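Side-chain contacts in beta-hydroxyacyl-(Acyl-carrier-protein) dehydratase FabA/FabZ (Xenorhabdus doucetiae, PDB 6QSR), which probably works as a hotdog-fold dehydratase (a lyase), forming a heterocomplex with a partner chain in the biosynthesis of aryl polyene pigments: residues 94-97 with 101-104; 85-90 with 141-146; 43-46 with 52-55; 137-142 with 166-171. All blocks are in the same frame, centred on the assembly; numbering follows the deposited sequence.

Interaction 1 of 4, residues 94-97 with 101-104; sequences HRKE and ADSA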
loop_
_atom_site.group_PDB
_atom_site.type_symbol
_atom_site.label_atom_id
_atom_site.label_comp_id
_atom_site.label_asym_id
_atom_site.label_seq_id
_atom_site.Cartn_x
_atom_site.Cartn_y
_atom_site.Cartn_z
ATOM N N HIS B 94 12.640 -16.750 -3.457
ATOM C CA HIS B 94 13.329 -17.639 -2.520
ATOM C C HIS B 94 12.544 -18.896 -2.148
ATOM O O HIS B 94 13.145 -19.955 -1.959
ATOM C CB HIS B 94 13.776 -16.861 -1.281
ATOM C CG HIS B 94 14.943 -15.974 -1.557
ATOM N ND1 HIS B 94 14.831 -14.606 -1.677
ATOM C CD2 HIS B 94 16.239 -16.271 -1.813
ATOM C CE1 HIS B 94 16.016 -14.098 -1.959
ATOM N NE2 HIS B 94 16.886 -15.085 -2.051
ATOM N N ARG B 95 11.220 -18.788 -2.065
ATOM C CA ARG B 95 10.362 -19.974 -1.917
ATOM C C ARG B 95 10.448 -20.911 -3.132
ATOM O O ARG B 95 10.477 -22.138 -2.969
ATOM C CB ARG B 95 8.901 -19.580 -1.688
ATOM C CG ARG B 95 8.576 -19.090 -0.290
ATOM C CD ARG B 95 7.102 -18.739 -0.232
ATOM N NE ARG B 95 6.639 -18.349 1.105
ATOM C CZ ARG B 95 5.650 -18.925 1.801
ATOM N NH1 ARG B 95 5.343 -18.449 3.007
ATOM N NH2 ARG B 95 4.947 -19.957 1.323
ATOM N N LYS B 96 10.482 -20.332 -4.335
ATOM C CA LYS B 96 10.599 -21.107 -5.578
ATOM C C LYS B 96 11.960 -21.784 -5.735
ATOM O O LYS B 96 12.026 -22.929 -6.186
ATOM C CB LYS B 96 10.305 -20.241 -6.807
ATOM C CG LYS B 96 8.863 -19.765 -6.871
ATOM C CD LYS B 96 8.241 -19.890 -8.252
ATOM C CE LYS B 96 6.727 -19.951 -8.140
ATOM N NZ LYS B 96 6.058 -19.745 -9.450
ATOM N N GLU B 97 13.031 -21.076 -5.373
ATOM C CA GLU B 97 14.383 -21.657 -5.331
ATOM C C GLU B 97 14.507 -22.788 -4.308
ATOM O O GLU B 97 15.228 -23.758 -4.546
ATOM C CB GLU B 97 15.444 -20.589 -5.019
ATOM C CG GLU B 97 15.704 -19.572 -6.128
ATOM C CD GLU B 97 16.110 -20.199 -7.452
ATOM O OE1 GLU B 97 15.622 -19.733 -8.503
ATOM O OE2 GLU B 97 16.908 -21.158 -7.445
ATOM N N ALA B 101 6.154 -24.333 -0.939
ATOM C CA ALA B 101 4.817 -24.013 -1.451
ATOM C C ALA B 101 4.689 -22.505 -1.658
ATOM O O ALA B 101 5.225 -21.726 -0.871
ATOM C CB ALA B 101 3.745 -24.503 -0.487
ATOM N N ASP B 102 4.001 -22.105 -2.727
ATOM C CA ASP B 102 3.744 -20.688 -3.004
ATOM C C ASP B 102 2.943 -20.064 -1.861
ATOM O O ASP B 102 2.019 -20.686 -1.345
ATOM C CB ASP B 102 2.962 -20.520 -4.316
ATOM C CG ASP B 102 3.757 -20.949 -5.547
ATOM O OD1 ASP B 102 3.164 -20.971 -6.647
ATOM O OD2 ASP B 102 4.961 -21.265 -5.425
ATOM N N SER B 103 3.320 -18.856 -1.447
ATOM C CA SER B 103 2.508 -18.078 -0.508
ATOM C C SER B 103 1.174 -17.726 -1.176
ATOM O O SER B 103 1.143 -17.428 -2.371
ATOM C CB SER B 103 3.239 -16.799 -0.082
ATOM O OG SER B 103 2.355 -15.880 0.533
ATOM N N ALA B 104 0.086 -17.804 -0.408
ATOM C CA ALA B 104 -1.258 -17.442 -0.875
ATOM C C ALA B 104 -1.730 -16.085 -0.351
ATOM O O ALA B 104 -2.768 -15.585 -0.793
ATOM C CB ALA B 104 -2.258 -18.526 -0.475
HETATM O O HOH W 1 3.481 -18.986 -9.226
#
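Arg95 NH2 donates to the backbone carbonyl of Ala101, with NH2 and Ala101 O 2.8 Å apart. The bond is moderately bent, 153° at the hydrogen. The oxygen lies close to the guanidinium plane, so it is met at the edge of that flat group. From the side of the carbonyl, the donor is tilted 31° out of the C=O plane. NH2 has a second partner, forming a salt bridge with Glu100 OE1. Two partners on one nitrogen should restrain the rotation of the whole group. The Arg95 chain runs extended from CG to NE, and this carries the guanidinium across to the loop. Ser103 CB then sits over the centre of one guanidinium face, 3.7 Å from Arg95 CZ. This is the C-terminal end of helix 79-97, the long helix of the hotdog fold, and the loop 101-104 runs back beside it on the way to strand 107-116. The other link is looser and lies at the surface. Lys96 and Asp102 approach aslant, and the nearest atoms are Lys96 CE and Asp102 OD2 at 3.5 Å. Lys96 NZ stays 4.2 Å from Asp102 OD1, too far for a salt bridge. A water fills the role instead. It accepts from Lys96 NZ at 2.7 Å and donates to Asp102 OD1 at 3.3 Å. Lys96 NZ also donates to Arg30 O. Just beyond Ser103, Ala104 packs on Val35 of the partner chain.

Interaction 2 of 4, residues 85-90 with 141-146; sequences QAIGVW and GSFEGE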
loop_
_atom_site.group_PDB
_atom_site.type_symbol
_atom_site.label_atom_id
_atom_site.label_comp_id
_atom_site.label_asym_id
_atom_site.label_seq_id
_atom_site.Cartn_x
_atom_site.Cartn_y
_atom_site.Cartn_z
ATOM N N GLN B 85 5.201 -4.925 -2.732
ATOM C CA GLN B 85 5.197 -5.991 -3.729
ATOM C C GLN B 85 6.597 -6.433 -4.127
ATOM O O GLN B 85 6.798 -7.610 -4.384
ATOM C CB GLN B 85 4.355 -5.616 -4.949
ATOM C CG GLN B 85 2.873 -5.685 -4.633
ATOM C CD GLN B 85 1.976 -5.478 -5.832
ATOM O OE1 GLN B 85 2.373 -5.709 -6.978
ATOM N NE2 GLN B 85 0.752 -5.046 -5.575
ATOM N N ALA B 86 7.563 -5.513 -4.136
ATOM C CA ALA B 86 8.958 -5.883 -4.361
ATOM C C ALA B 86 9.459 -6.849 -3.286
ATOM O O ALA B 86 10.160 -7.808 -3.599
ATOM C CB ALA B 86 9.852 -4.647 -4.422
ATOM N N ILE B 87 9.050 -6.619 -2.039
ATOM C CA ILE B 87 9.382 -7.504 -0.925
ATOM C C ILE B 87 8.704 -8.855 -1.160
ATOM O O ILE B 87 9.300 -9.912 -0.909
ATOM C CB ILE B 87 8.962 -6.908 0.452
ATOM C CG1 ILE B 87 9.749 -5.628 0.765
ATOM C CG2 ILE B 87 9.178 -7.929 1.572
ATOM C CD1 ILE B 87 9.102 -4.763 1.831
ATOM N N GLY B 88 7.458 -8.811 -1.633
ATOM C CA GLY B 88 6.723 -10.006 -2.052
ATOM C C GLY B 88 7.423 -10.838 -3.116
ATOM O O GLY B 88 7.429 -12.072 -3.033
ATOM N N VAL B 89 8.011 -10.163 -4.104
ATOM C CA VAL B 89 8.791 -10.820 -5.156
ATOM C C VAL B 89 10.023 -11.501 -4.544
ATOM O O VAL B 89 10.305 -12.660 -4.857
ATOM C CB VAL B 89 9.209 -9.827 -6.268
ATOM C CG1 VAL B 89 10.248 -10.438 -7.207
ATOM C CG2 VAL B 89 7.987 -9.355 -7.059
ATOM N N TRP B 90 10.744 -10.779 -3.682
ATOM C CA TRP B 90 11.870 -11.348 -2.936
ATOM C C TRP B 90 11.524 -12.675 -2.256
ATOM O O TRP B 90 12.216 -13.674 -2.473
ATOM C CB TRP B 90 12.418 -10.351 -1.911
ATOM C CG TRP B 90 13.617 -10.850 -1.173
ATOM C CD1 TRP B 90 14.922 -10.724 -1.549
ATOM C CD2 TRP B 90 13.621 -11.555 0.068
ATOM N NE1 TRP B 90 15.739 -11.298 -0.612
ATOM C CE2 TRP B 90 14.965 -11.827 0.389
ATOM C CE3 TRP B 90 12.613 -12.003 0.935
ATOM C CZ2 TRP B 90 15.332 -12.526 1.545
ATOM C CZ3 TRP B 90 12.977 -12.686 2.090
ATOM C CH2 TRP B 90 14.325 -12.949 2.380
ATOM N N GLY B 141 8.919 -9.924 7.794
ATOM C CA GLY B 141 10.026 -9.338 7.037
ATOM C C GLY B 141 10.138 -7.856 7.318
ATOM O O GLY B 141 9.128 -7.180 7.499
ATOM N N SER B 142 11.370 -7.355 7.364
ATOM C CA SER B 142 11.638 -5.937 7.574
ATOM C C SER B 142 12.650 -5.482 6.523
ATOM O O SER B 142 13.718 -6.076 6.405
ATOM C CB SER B 142 12.176 -5.710 8.982
ATOM O OG SER B 142 12.354 -4.330 9.220
ATOM N N PHE B 143 12.292 -4.460 5.740
ATOM C CA PHE B 143 13.089 -4.030 4.588
ATOM C C PHE B 143 13.194 -2.513 4.523
ATOM O O PHE B 143 12.222 -1.814 4.812
ATOM C CB PHE B 143 12.448 -4.509 3.275
ATOM C CG PHE B 143 12.587 -5.986 3.009
ATOM C CD1 PHE B 143 11.801 -6.914 3.691
ATOM C CD2 PHE B 143 13.463 -6.448 2.033
ATOM C CE1 PHE B 143 11.923 -8.278 3.441
ATOM C CE2 PHE B 143 13.579 -7.807 1.769
ATOM C CZ PHE B 143 12.808 -8.721 2.474
ATOM N N GLU B 144 14.368 -2.015 4.135
ATOM C CA GLU B 144 14.540 -0.605 3.764
ATOM C C GLU B 144 14.440 -0.529 2.242
ATOM O O GLU B 144 14.802 -1.490 1.550
ATOM C CB GLU B 144 15.891 -0.086 4.243
ATOM C CG GLU B 144 16.031 1.429 4.183
ATOM C CD GLU B 144 17.204 1.942 5.001
ATOM O OE1 GLU B 144 17.108 3.080 5.512
ATOM O OE2 GLU B 144 18.214 1.214 5.144
ATOM N N GLY B 145 13.955 0.600 1.726
ATOM C CA GLY B 145 13.612 0.711 0.308
ATOM C C GLY B 145 13.892 2.038 -0.362
ATOM O O GLY B 145 13.958 3.073 0.289
ATOM N N GLU B 146 14.031 1.986 -1.681
ATOM C CA GLU B 146 14.227 3.172 -2.493
ATOM C C GLU B 146 13.499 3.015 -3.834
ATOM O O GLU B 146 13.604 1.963 -4.479
ATOM C CB GLU B 146 15.726 3.375 -2.691
ATOM C CG GLU B 146 16.150 4.470 -3.648
ATOM C CD GLU B 146 17.629 4.364 -3.962
ATOM O OE1 GLU B 146 17.966 3.984 -5.106
ATOM O OE2 GLU B 146 18.446 4.624 -3.051
#
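Ile87 packs over one face of the Phe143 ring, with both branches on it. Its CG2 is 3.8 Å from the ring centroid and 29° off the normal, a CH-pi contact. The tightest point is Ile87 CG2 to Phe143 CE1, 3.3 Å. CG1 follows over the rim of the same face, 3.6 Å from Phe143 CG. CD1 continues to Phe143 CB at 3.7 Å. In Ile87, CG2 is trans to the backbone N and CG1 lies beside it (chi1 -65°), which lays both branches on the ring. Here the helix 79-97 packs on the inner face of the curved antiparallel sheet, the wrapped helix of the hotdog fold. Trp90, one turn further along, makes the lighter contact. Phe143 turns its edge to the face of the indole, a T-shaped pair with planes at 71° and centroids 5.3 Å apart. Phe143 CZ comes 3.6 Å from Trp90 CE3, set toward the rim of the six-membered ring. All three residues are buried, with Met131 and Leu159 also packing on Ile87 and Leu133 on Phe143. The other face of strand 140-149 is different. Ser142 and Glu144 point away from the helix and are partly exposed. Ser142 OG bonds Asn160 OD1 there, while Glu144 makes a long, weak ion pair with Arg158.

Interaction 3 of 4, residues 43-46 with 52-55; sequences QVIN and VHCQ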
loop_
_atom_site.group_PDB
_atom_site.type_symbol
_atom_site.label_atom_id
_atom_site.label_comp_id
_atom_site.label_asym_id
_atom_site.label_seq_id
_atom_site.Cartn_x
_atom_site.Cartn_y
_atom_site.Cartn_z
ATOM N N GLN B 43 8.386 -5.934 -14.071
ATOM C CA GLN B 43 9.624 -6.637 -14.399
ATOM C C GLN B 43 10.470 -6.914 -13.146
ATOM O O GLN B 43 10.698 -6.000 -12.348
ATOM C CB GLN B 43 10.409 -5.762 -15.376
ATOM C CG GLN B 43 11.643 -6.393 -15.995
ATOM C CD GLN B 43 11.447 -6.831 -17.433
ATOM O OE1 GLN B 43 10.414 -7.403 -17.794
ATOM N NE2 GLN B 43 12.450 -6.567 -18.266
ATOM N N VAL B 44 10.916 -8.165 -12.975
ATOM C CA VAL B 44 11.964 -8.491 -11.988
ATOM C C VAL B 44 13.304 -8.228 -12.678
ATOM O O VAL B 44 13.578 -8.801 -13.731
ATOM C CB VAL B 44 11.931 -9.964 -11.511
ATOM C CG1 VAL B 44 12.903 -10.181 -10.360
ATOM C CG2 VAL B 44 10.543 -10.365 -11.057
ATOM N N ILE B 45 14.119 -7.353 -12.094
ATOM C CA ILE B 45 15.445 -7.024 -12.635
ATOM C C ILE B 45 16.530 -7.867 -11.949
ATOM O O ILE B 45 17.409 -8.414 -12.616
ATOM C CB ILE B 45 15.756 -5.519 -12.478
ATOM C CG1 ILE B 45 14.683 -4.643 -13.151
ATOM C CG2 ILE B 45 17.123 -5.177 -13.058
ATOM C CD1 ILE B 45 14.556 -4.803 -14.654
ATOM N N ASN B 46 16.482 -7.954 -10.624
ATOM C CA ASN B 46 17.467 -8.735 -9.874
ATOM C C ASN B 46 16.911 -9.166 -8.528
ATOM O O ASN B 46 16.089 -8.459 -7.927
ATOM C CB ASN B 46 18.756 -7.925 -9.672
ATOM C CG ASN B 46 19.998 -8.774 -9.802
ATOM O OD1 ASN B 46 20.331 -9.547 -8.906
ATOM N ND2 ASN B 46 20.688 -8.645 -10.933
ATOM N N VAL B 52 16.311 -6.988 -3.599
ATOM C CA VAL B 52 15.449 -7.172 -4.759
ATOM C C VAL B 52 15.316 -5.861 -5.532
ATOM O O VAL B 52 15.186 -4.782 -4.929
ATOM C CB VAL B 52 14.060 -7.767 -4.373
ATOM C CG1 VAL B 52 13.334 -6.899 -3.344
ATOM C CG2 VAL B 52 13.188 -7.974 -5.605
ATOM N N HIS B 53 15.388 -5.971 -6.857
ATOM C CA HIS B 53 15.195 -4.860 -7.783
ATOM C C HIS B 53 14.101 -5.257 -8.776
ATOM O O HIS B 53 14.231 -6.264 -9.496
ATOM C CB HIS B 53 16.496 -4.575 -8.526
ATOM C CG HIS B 53 16.433 -3.422 -9.487
ATOM N ND1 HIS B 53 17.525 -3.040 -10.233
ATOM C CD2 HIS B 53 15.437 -2.565 -9.819
ATOM C CE1 HIS B 53 17.201 -2.011 -10.996
ATOM N NE2 HIS B 53 15.943 -1.698 -10.758
ATOM N N CYS B 54 13.039 -4.450 -8.800
ATOM C CA CYS B 54 11.925 -4.598 -9.728
ATOM C C CYS B 54 11.651 -3.267 -10.408
ATOM O O CYS B 54 12.058 -2.201 -9.926
ATOM C CB CYS B 54 10.655 -5.047 -9.004
ATOM S SG CYS B 54 10.716 -6.719 -8.343
ATOM N N GLN B 55 10.921 -3.340 -11.510
ATOM C CA GLN B 55 10.699 -2.195 -12.360
ATOM C C GLN B 55 9.245 -2.100 -12.793
ATOM O O GLN B 55 8.554 -3.111 -12.934
ATOM C CB GLN B 55 11.621 -2.284 -13.580
ATOM C CG GLN B 55 11.857 -0.963 -14.278
ATOM C CD GLN B 55 12.977 -1.039 -15.304
ATOM O OE1 GLN B 55 12.811 -1.635 -16.361
ATOM N NE2 GLN B 55 14.114 -0.415 -15.002
#
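A classic beta bulge interrupts the hairpin of strands 43-48 and 51-57, with Ile45 and Asn46 both set opposite His53. The carbonyl of His53 takes two backbone N-H groups, Ile45 N at 2.8 Å and Asn46 N at 3.0 Å from His53 O. His53 N returns a nearly straight bond (175°) to Asn46 O. Before the bulge the register is regular: Gln43 and Gln55 form a hydrogen-bonded pair, and Val44 and Cys54 a non-hydrogen-bonded one. This hairpin lies at one edge of the hotdog sheet, and strand 51-57 pairs on its other side with strand 126-133. At the bulge the Ile45 side chain points toward the His53 strand. Ile45 CB stands over the ring centre, 3.8 Å from the centroid and 13° off the normal, a CH-pi contact. CG2 reaches over ND1 at 3.6 Å, while Ile45 CG1 goes the other way to Gln55 CB at 3.9 Å. With CG trans to the backbone N (chi1 -178°), the His53 ring swings out to lie against Ile45. Its NE2 and Gln55 NE2 both bond to Asp128 OD1, which should fix the ring. Val44 and Cys54 face the opposite way, onto Val89 of helix 79-97.

Interaction 4 of 4, residues 137-142 with 166-171; sequences DEKFGS and KTELIQ
Lys139 reaches across to Glu168, and its side chain can be followed outward from the turn. CB already points toward helix 166-174. The chain first runs outward, with CG beside the backbone N (chi1 -65°). CD is the first atom to touch. It lies 3.4 Å from Glu168 OE2 and 3.8 Å from Glu168 OE1, so the aliphatic chain rests beside the carboxylate. CE follows at 3.6 Å from Glu168 OE2. A bend at chi4 (-58°) then swings the tip, and Lys139 NZ ends 3.7 Å from Glu168 OE2. This is a long salt bridge, and the charge is shared with a better partner, because NZ also hydrogen-bonds Asn165 OD1. Glu168 comes from the other side as an extended chain, which brings its carboxylate to Lys139. Glu168 OE1 is held by Tyr162 OH, which helps to place the carboxylate. Glu168 OE2 also makes a weak bond with Asn165 N. The nearness of Lys139 and of the first turn of the helix would probably stabilise the negative charge. Both residues are partly exposed, and the contact is small. The turn behind Lys139 is held by Asp137. Asp137 OD2 accepts from Lys139 N at 3.0 Å, nearly along its C-O axis. It also accepts from Phe140 N at 2.9 Å, this time from above the carboxylate plane. Asp137 N bonds in return to Phe140 O. This is an Asx turn extended to an Asx motif, and here it shapes the tight connection between strands 135-136 and 140-149.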
loop_
_atom_site.group_PDB
_atom_site.type_symbol
_atom_site.label_atom_id
_atom_site.label_comp_id
_atom_site.label_asym_id
_atom_site.label_seq_id
_atom_site.Cartn_x
_atom_site.Cartn_y
_atom_site.Cartn_z
ATOM N N ASP B 137 12.190 -13.719 8.965
ATOM C CA ASP B 137 11.994 -15.085 9.490
ATOM C C ASP B 137 10.896 -15.803 8.679
ATOM O O ASP B 137 10.515 -15.320 7.613
ATOM C CB ASP B 137 11.695 -15.039 10.997
ATOM C CG ASP B 137 10.423 -14.279 11.332
ATOM O OD1 ASP B 137 10.468 -13.426 12.242
ATOM O OD2 ASP B 137 9.377 -14.531 10.706
ATOM N N GLU B 138 10.392 -16.940 9.165
ATOM C CA GLU B 138 9.354 -17.705 8.446
ATOM C C GLU B 138 8.289 -16.803 7.800
ATOM O O GLU B 138 7.984 -16.954 6.614
ATOM C CB GLU B 138 8.687 -18.741 9.380
ATOM C CG GLU B 138 7.712 -19.722 8.721
ATOM C CD GLU B 138 8.391 -20.775 7.855
ATOM O OE1 GLU B 138 8.423 -21.956 8.264
ATOM O OE2 GLU B 138 8.884 -20.430 6.760
ATOM N N LYS B 139 7.759 -15.856 8.578
ATOM C CA LYS B 139 6.599 -15.053 8.161
ATOM C C LYS B 139 6.822 -13.531 8.122
ATOM O O LYS B 139 6.335 -12.878 7.194
ATOM C CB LYS B 139 5.392 -15.413 9.038
ATOM C CG LYS B 139 4.936 -16.856 8.829
ATOM C CD LYS B 139 4.092 -17.406 9.965
ATOM C CE LYS B 139 3.997 -18.926 9.891
ATOM N NZ LYS B 139 3.431 -19.422 8.603
ATOM N N PHE B 140 7.554 -12.989 9.104
ATOM C CA PHE B 140 7.785 -11.543 9.218
ATOM C C PHE B 140 9.016 -11.095 8.425
ATOM O O PHE B 140 10.029 -11.792 8.395
ATOM C CB PHE B 140 7.953 -11.137 10.686
ATOM C CG PHE B 140 6.750 -11.424 11.542
ATOM C CD1 PHE B 140 6.796 -12.410 12.517
ATOM C CD2 PHE B 140 5.574 -10.707 11.376
ATOM C CE1 PHE B 140 5.693 -12.675 13.309
ATOM C CE2 PHE B 140 4.469 -10.968 12.162
ATOM C CZ PHE B 140 4.527 -11.953 13.130
ATOM N N GLY B 141 8.919 -9.924 7.794
ATOM C CA GLY B 141 10.026 -9.338 7.037
ATOM C C GLY B 141 10.138 -7.856 7.318
ATOM O O GLY B 141 9.128 -7.180 7.499
ATOM N N SER B 142 11.370 -7.355 7.364
ATOM C CA SER B 142 11.638 -5.937 7.574
ATOM C C SER B 142 12.650 -5.482 6.523
ATOM O O SER B 142 13.718 -6.076 6.405
ATOM C CB SER B 142 12.176 -5.710 8.982
ATOM O OG SER B 142 12.354 -4.330 9.220
ATOM N N LYS B 166 -3.492 -19.164 5.632
ATOM C CA LYS B 166 -4.941 -18.922 5.639
ATOM C C LYS B 166 -5.576 -19.215 7.010
ATOM O O LYS B 166 -6.453 -18.474 7.452
ATOM C CB LYS B 166 -5.614 -19.755 4.541
ATOM C CG LYS B 166 -7.135 -19.740 4.522
ATOM C CD LYS B 166 -7.710 -18.354 4.287
ATOM C CE LYS B 166 -9.212 -18.461 4.062
ATOM N NZ LYS B 166 -9.846 -17.148 3.790
ATOM N N THR B 167 -5.134 -20.287 7.673
ATOM C CA THR B 167 -5.655 -20.663 8.998
ATOM C C THR B 167 -5.238 -19.664 10.073
ATOM O O THR B 167 -6.024 -19.330 10.960
ATOM C CB THR B 167 -5.188 -22.076 9.405
ATOM O OG1 THR B 167 -5.526 -23.004 8.368
ATOM C CG2 THR B 167 -5.845 -22.524 10.712
ATOM N N GLU B 168 -3.998 -19.193 9.981
ATOM C CA GLU B 168 -3.482 -18.154 10.871
ATOM C C GLU B 168 -4.331 -16.883 10.756
ATOM O O GLU B 168 -4.686 -16.260 11.760
ATOM C CB GLU B 168 -2.022 -17.868 10.511
ATOM C CG GLU B 168 -1.235 -17.079 11.540
ATOM C CD GLU B 168 0.243 -16.969 11.186
ATOM O OE1 GLU B 168 0.985 -16.335 11.965
ATOM O OE2 GLU B 168 0.664 -17.504 10.132
ATOM N N LEU B 169 -4.669 -16.531 9.522
ATOM C CA LEU B 169 -5.518 -15.379 9.236
ATOM C C LEU B 169 -6.937 -15.519 9.802
ATOM O O LEU B 169 -7.482 -14.551 10.336
ATOM C CB LEU B 169 -5.566 -15.140 7.726
ATOM C CG LEU B 169 -6.225 -13.861 7.230
ATOM C CD1 LEU B 169 -5.517 -12.637 7.775
ATOM C CD2 LEU B 169 -6.199 -13.862 5.711
ATOM N N ILE B 170 -7.522 -16.713 9.682
ATOM C CA ILE B 170 -8.832 -17.024 10.289
ATOM C C ILE B 170 -8.797 -16.854 11.810
ATOM O O ILE B 170 -9.712 -16.266 12.393
ATOM C CB ILE B 170 -9.307 -18.465 9.942
ATOM C CG1 ILE B 170 -9.676 -18.567 8.456
ATOM C CG2 ILE B 170 -10.505 -18.880 10.799
ATOM C CD1 ILE B 170 -9.615 -19.975 7.885
ATOM N N GLN B 171 -7.757 -17.404 12.436
ATOM C CA GLN B 171 -7.534 -17.256 13.881
ATOM C C GLN B 171 -7.365 -15.790 14.288
ATOM O O GLN B 171 -7.895 -15.367 15.316
ATOM C CB GLN B 171 -6.321 -18.085 14.333
ATOM C CG GLN B 171 -6.574 -19.590 14.298
ATOM C CD GLN B 171 -5.322 -20.433 14.486
ATOM O OE1 GLN B 171 -5.254 -21.567 14.012
ATOM N NE2 GLN B 171 -4.333 -19.893 15.186
#

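How the interactions relate
From the N terminus, interaction 3 closes first, as the short hairpin loop of strands 43-48 and 51-57. Interaction 2 then opens on helix 79-97. Interaction 1 follows at the end of that helix and closes a loop of three residues, lying wholly within the longer loop of interaction 2. The latter closes on strand 140-149. Interaction 4 opens in the turn leading into that strand, overlaps interaction 2 at Gly141 and Ser142, and closes on helix 166-174. Interactions 2 and 3 touch, with Val89 against Val44 and Cys54, and Trp90 against Val52. Together they join the helix to the sheet. Interactions 3 and 4 lie about 24 Å apart between centres.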